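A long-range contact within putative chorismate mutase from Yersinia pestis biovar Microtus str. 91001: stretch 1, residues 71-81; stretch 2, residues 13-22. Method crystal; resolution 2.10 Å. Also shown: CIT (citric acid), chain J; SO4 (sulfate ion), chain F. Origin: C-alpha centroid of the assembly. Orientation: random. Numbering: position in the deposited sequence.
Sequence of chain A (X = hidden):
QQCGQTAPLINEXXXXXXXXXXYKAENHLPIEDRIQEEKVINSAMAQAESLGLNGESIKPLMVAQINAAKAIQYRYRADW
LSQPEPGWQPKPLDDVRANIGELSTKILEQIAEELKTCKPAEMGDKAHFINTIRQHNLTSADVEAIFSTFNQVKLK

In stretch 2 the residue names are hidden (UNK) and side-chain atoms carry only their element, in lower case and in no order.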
# COMPACT_ATOMS: atom_id res chain seq x y z
N ALA A 71 -0.32 -0.77 -7.23
CA ALA A 71 -1.31 -0.00 -6.48
C ALA A 71 -2.22 -0.98 -5.68
O ALA A 71 -2.46 -0.82 -4.48
CB ALA A 71 -2.12 0.92 -7.43
N ILE A 72 -2.68 -2.03 -6.34
CA ILE A 72 -3.53 -3.03 -5.72
C ILE A 72 -2.85 -3.71 -4.54
O ILE A 72 -3.44 -3.87 -3.44
CB ILE A 72 -3.92 -4.08 -6.76
CG1 ILE A 72 -4.95 -3.49 -7.75
CG2 ILE A 72 -4.41 -5.35 -6.06
CD1 ILE A 72 -5.32 -4.43 -8.90
N GLN A 73 -1.60 -4.13 -4.79
CA GLN A 73 -0.80 -4.83 -3.81
C GLN A 73 -0.53 -3.95 -2.60
O GLN A 73 -0.64 -4.42 -1.48
CB GLN A 73 0.52 -5.29 -4.40
CG GLN A 73 0.39 -6.34 -5.54
CD GLN A 73 1.74 -6.56 -6.18
OE1 GLN A 73 2.65 -7.00 -5.38
NE2 GLN A 73 1.99 -6.22 -7.36
N TYR A 74 -0.16 -2.70 -2.84
CA TYR A 74 0.10 -1.78 -1.73
C TYR A 74 -1.12 -1.63 -0.79
O TYR A 74 -0.99 -1.66 0.44
CB TYR A 74 0.41 -0.40 -2.30
CG TYR A 74 1.87 -0.16 -2.65
CD1 TYR A 74 2.89 -0.50 -1.76
CD2 TYR A 74 2.22 0.36 -3.93
CE1 TYR A 74 4.24 -0.29 -2.09
CE2 TYR A 74 3.54 0.58 -4.27
CZ TYR A 74 4.53 0.25 -3.37
OH TYR A 74 5.79 0.48 -3.76
N ARG A 75 -2.29 -1.50 -1.42
CA ARG A 75 -3.56 -1.36 -0.76
C ARG A 75 -3.89 -2.59 0.05
O ARG A 75 -4.33 -2.44 1.19
CB ARG A 75 -4.62 -1.00 -1.79
CG ARG A 75 -4.54 0.47 -2.13
CD ARG A 75 -5.54 0.96 -3.23
NE ARG A 75 -5.12 2.31 -3.64
CZ ARG A 75 -4.97 2.72 -4.90
NH1 ARG A 75 -5.24 1.89 -5.91
NH2 ARG A 75 -4.53 3.97 -5.15
N TYR A 76 -3.62 -3.80 -0.49
CA TYR A 76 -3.77 -5.01 0.29
C TYR A 76 -2.84 -5.04 1.45
O TYR A 76 -3.25 -5.45 2.56
CB TYR A 76 -3.63 -6.29 -0.57
CG TYR A 76 -4.95 -6.70 -1.26
CD1 TYR A 76 -6.02 -7.25 -0.51
CD2 TYR A 76 -5.13 -6.47 -2.61
CE1 TYR A 76 -7.25 -7.60 -1.14
CE2 TYR A 76 -6.30 -6.86 -3.27
CZ TYR A 76 -7.38 -7.40 -2.52
OH TYR A 76 -8.56 -7.75 -3.18
N ARG A 77 -1.57 -4.66 1.24
CA ARG A 77 -0.60 -4.72 2.38
C ARG A 77 -1.14 -3.83 3.53
O ARG A 77 -1.13 -4.22 4.70
CB ARG A 77 0.80 -4.23 1.98
CG ARG A 77 1.68 -5.12 1.20
CD ARG A 77 2.05 -6.42 1.92
NE ARG A 77 3.22 -6.43 2.80
CZ ARG A 77 4.49 -6.43 2.40
NH1 ARG A 77 4.78 -6.34 1.12
NH2 ARG A 77 5.47 -6.46 3.28
N ALA A 78 -1.61 -2.64 3.19
CA ALA A 78 -2.13 -1.69 4.17
C ALA A 78 -3.30 -2.30 4.98
O ALA A 78 -3.27 -2.36 6.23
CB ALA A 78 -2.54 -0.40 3.46
N ASP A 79 -4.27 -2.85 4.26
CA ASP A 79 -5.49 -3.41 4.86
C ASP A 79 -5.25 -4.57 5.81
O ASP A 79 -5.87 -4.64 6.88
CB ASP A 79 -6.46 -3.87 3.77
CG ASP A 79 -7.20 -2.72 3.11
OD1 ASP A 79 -7.03 -1.55 3.51
OD2 ASP A 79 -7.96 -2.97 2.16
N TRP A 80 -4.33 -5.46 5.43
CA TRP A 80 -4.11 -6.64 6.22
C TRP A 80 -3.44 -6.33 7.53
O TRP A 80 -3.56 -7.13 8.44
CB TRP A 80 -3.27 -7.64 5.46
CG TRP A 80 -3.99 -8.26 4.31
CD1 TRP A 80 -5.34 -8.59 4.23
CD2 TRP A 80 -3.39 -8.71 3.10
NE1 TRP A 80 -5.59 -9.21 3.01
CE2 TRP A 80 -4.41 -9.29 2.30
CE3 TRP A 80 -2.07 -8.68 2.61
CZ2 TRP A 80 -4.17 -9.80 1.03
CZ3 TRP A 80 -1.83 -9.22 1.34
CH2 TRP A 80 -2.87 -9.77 0.58
N LEU A 81 -2.75 -5.19 7.64
CA LEU A 81 -2.12 -4.77 8.91
C LEU A 81 -3.12 -4.64 10.06
O LEU A 81 -2.83 -5.02 11.23
CB LEU A 81 -1.29 -3.49 8.74
CG LEU A 81 -0.01 -3.59 7.87
CD1 LEU A 81 0.48 -2.21 7.58
CD2 LEU A 81 1.12 -4.43 8.48
N UNK A 13 -5.97 -10.30 -15.70
CA UNK A 13 -4.56 -10.18 -15.26
C UNK A 13 -4.50 -9.58 -13.82
O UNK A 13 -3.85 -10.12 -12.93
n UNK A 13 0.08 -9.07 -16.92
c UNK A 13 -2.19 -9.48 -16.05
c UNK A 13 0.84 -8.42 -16.04
n UNK A 13 2.12 -8.78 -15.87
n UNK A 13 0.33 -7.42 -15.32
c UNK A 13 -1.35 -8.82 -17.15
c UNK A 13 -3.75 -9.33 -16.25
N UNK A 14 -5.22 -8.50 -13.62
CA UNK A 14 -5.19 -7.77 -12.34
C UNK A 14 -5.90 -8.54 -11.19
O UNK A 14 -5.63 -8.31 -10.03
c UNK A 14 -5.84 -4.04 -13.61
c UNK A 14 -4.99 -5.29 -13.33
c UNK A 14 -3.73 -4.86 -12.56
c UNK A 14 -5.79 -6.35 -12.54
N UNK A 15 -6.75 -9.52 -11.51
CA UNK A 15 -7.38 -10.37 -10.46
C UNK A 15 -6.38 -11.27 -9.69
O UNK A 15 -6.71 -11.78 -8.67
o UNK A 15 -7.91 -12.18 -11.95
c UNK A 15 -8.49 -11.25 -11.05
N UNK A 16 -5.19 -11.49 -10.23
CA UNK A 16 -4.13 -12.27 -9.57
C UNK A 16 -3.28 -11.50 -8.58
O UNK A 16 -2.43 -12.06 -7.93
c UNK A 16 -4.94 -16.23 -11.27
c UNK A 16 -3.20 -12.89 -10.64
o UNK A 16 -6.13 -17.11 -13.14
c UNK A 16 -4.40 -13.85 -12.65
c UNK A 16 -5.13 -14.90 -13.27
c UNK A 16 -5.39 -16.07 -12.56
c UNK A 16 -4.19 -15.20 -10.67
c UNK A 16 -3.92 -14.00 -11.34
N UNK A 17 -3.47 -10.20 -8.47
CA UNK A 17 -2.50 -9.38 -7.75
C UNK A 17 -2.69 -9.43 -6.24
O UNK A 17 -1.75 -9.17 -5.46
c UNK A 17 -0.51 -8.61 -11.94
c UNK A 17 -2.56 -7.95 -8.27
se UNK A 17 -0.41 -8.70 -10.06
c UNK A 17 -2.14 -7.87 -9.75
N UNK A 18 -3.90 -9.80 -5.82
CA UNK A 18 -4.13 -10.10 -4.41
C UNK A 18 -3.23 -11.27 -4.01
O UNK A 18 -2.60 -11.19 -2.96
n UNK A 18 -8.99 -11.59 -0.64
c UNK A 18 -5.60 -10.37 -4.07
c UNK A 18 -5.82 -10.58 -2.54
c UNK A 18 -7.51 -11.25 -0.75
c UNK A 18 -7.19 -11.17 -2.26
N UNK A 19 -3.13 -12.32 -4.83
CA UNK A 19 -2.21 -13.42 -4.49
C UNK A 19 -0.76 -12.99 -4.42
O UNK A 19 -0.02 -13.51 -3.56
c UNK A 19 -2.28 -14.54 -5.50
c UNK A 19 -3.57 -15.36 -5.35
o UNK A 19 -3.70 -16.08 -4.36
o UNK A 19 -4.45 -15.23 -6.19
N UNK A 20 -0.34 -12.10 -5.33
CA UNK A 20 1.06 -11.64 -5.35
C UNK A 20 1.31 -10.84 -4.08
O UNK A 20 2.30 -11.05 -3.42
c UNK A 20 1.39 -10.80 -6.63
c UNK A 20 2.87 -10.31 -6.60
c UNK A 20 1.12 -11.62 -7.95
N UNK A 21 0.36 -9.96 -3.71
CA UNK A 21 0.43 -9.16 -2.49
C UNK A 21 0.54 -10.07 -1.28
O UNK A 21 1.31 -9.77 -0.35
c UNK A 21 -0.84 -8.27 -2.36
N UNK A 22 -0.27 -11.14 -1.27
CA UNK A 22 -0.26 -12.09 -0.14
C UNK A 22 1.05 -12.83 -0.02
O UNK A 22 1.55 -13.02 1.09
C1 CIT J . 4.54 -9.67 -9.89
O1 CIT J . 4.56 -10.80 -10.44
O2 CIT J . 5.32 -9.41 -8.95
C2 CIT J . 3.55 -8.61 -10.35
C3 CIT J . 4.26 -7.42 -10.98
O7 CIT J . 5.15 -7.84 -12.06
C4 CIT J . 3.19 -6.49 -11.55
C5 CIT J . 2.75 -6.96 -12.92
O3 CIT J . 3.32 -7.95 -13.47
O4 CIT J . 1.80 -6.35 -13.52
C6 CIT J . 5.16 -6.69 -9.96
O5 CIT J . 6.39 -6.53 -10.25
O6 CIT J . 4.72 -6.30 -8.84
S SO4 F . -11.41 -9.27 -1.76
O1 SO4 F . -10.04 -8.83 -1.53
O2 SO4 F . -11.38 -10.67 -2.16
O3 SO4 F . -12.18 -9.11 -0.52
O4 SO4 F . -12.03 -8.46 -2.80

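Position 13 carries three carbons, a nitrogen, then a carbon bearing two more nitrogens, and none of these atoms touches stretch 1; the group is a guanidinium and so the residue is arginine. The side chain of Arg13 is out of reach of stretch 1 and instead reaches citrate: NH1 donates to CIT O4 at 2.6 Å and NH2 to CIT O3 at 2.8 Å, the carboxylate oxygens lying as a pair before the guanidinium.

Position 14 has four carbons forked at the second, and one fork tip lies 4.0 Å from Ile72 CD1. This is leucine, and the tip is CD2 of Leu14, an apolar contact at the start of the interface.

Position 15 shows one carbon and one oxygen, and its CA-to-CB bond points away from stretch 1, so no contact forms; it is serine, Ser15. At position 16 a single carbon leads to a six-carbon ring bearing one oxygen, out of reach of stretch 1, which identifies tyrosine, Tyr16.

Position 17 has two carbons, a selenium and a terminal carbon, unbranched. Its CB points toward stretch 1 and sits 3.9 Å from Ile72 CG2, and its backbone O lies 3.5 Å from Gln73 CG. The residue is selenomethionine, Met17. The end of its chain leads away, with Met17 CE 3.6 Å from CIT O4, and Met17 N bonds to Leu14 O at 3.3 Å, closing a type I turn.

Position 18 is four carbons in a row ending in nitrogen. The second carbon of the chain lies 3.6 Å from the centroid of the Tyr76 ring and 16° off the normal, a CH-pi contact over one face. This is lysine, and the carbon is CG of Lys18. All four chi angles are t, so the chain is extended. Beyond the ring, Lys18 NZ bonds to SO4 O1 at 3.1 Å and SO4 O2 at 3.0 Å, while Tyr76 OH donates to SO4 O1 at a very short 2.5 Å.

Position 19 has two carbons, the second with two oxygens, and its CA-to-CB bond points away; it is aspartate, Asp19. Position 20 has one carbon carrying two others, and one fork tip is 3.5 Å from Gln73 OE1. This is valine; the tip, Val20 CG1, is equally far from CIT O2.

Position 21 has one carbon, a CB that points toward stretch 1 and lies 3.7 Å from Gln73 CA, 3.9 Å from Tyr76 CB and 3.9 Å from Trp80 CH2; it is alanine, Ala21. Position 22 has no side-chain atom, and its backbone N is 3.5 Å from Trp80 CH2, at the edge of the indole; it is glycine, Gly22.

The contact is packing without a cross-stretch hydrogen bond. The axes of helices 71-81 and 17-22 approach to 8.6 Å at 53°. Gln73 CA and Ala21 CA, the nearest CA pair, are 4.7 Å apart, a spacing compatible with the small alanine side chain there. In all, 516 Å² is buried. Polar groups meet through ligands: sulfate joins Lys18 and Tyr76, and citrate joins Arg13 to Gln73, whose NE2 donates to CIT O6 at 3.1 Å.

Stretch 2 (13-22) RLSYMKDVAG
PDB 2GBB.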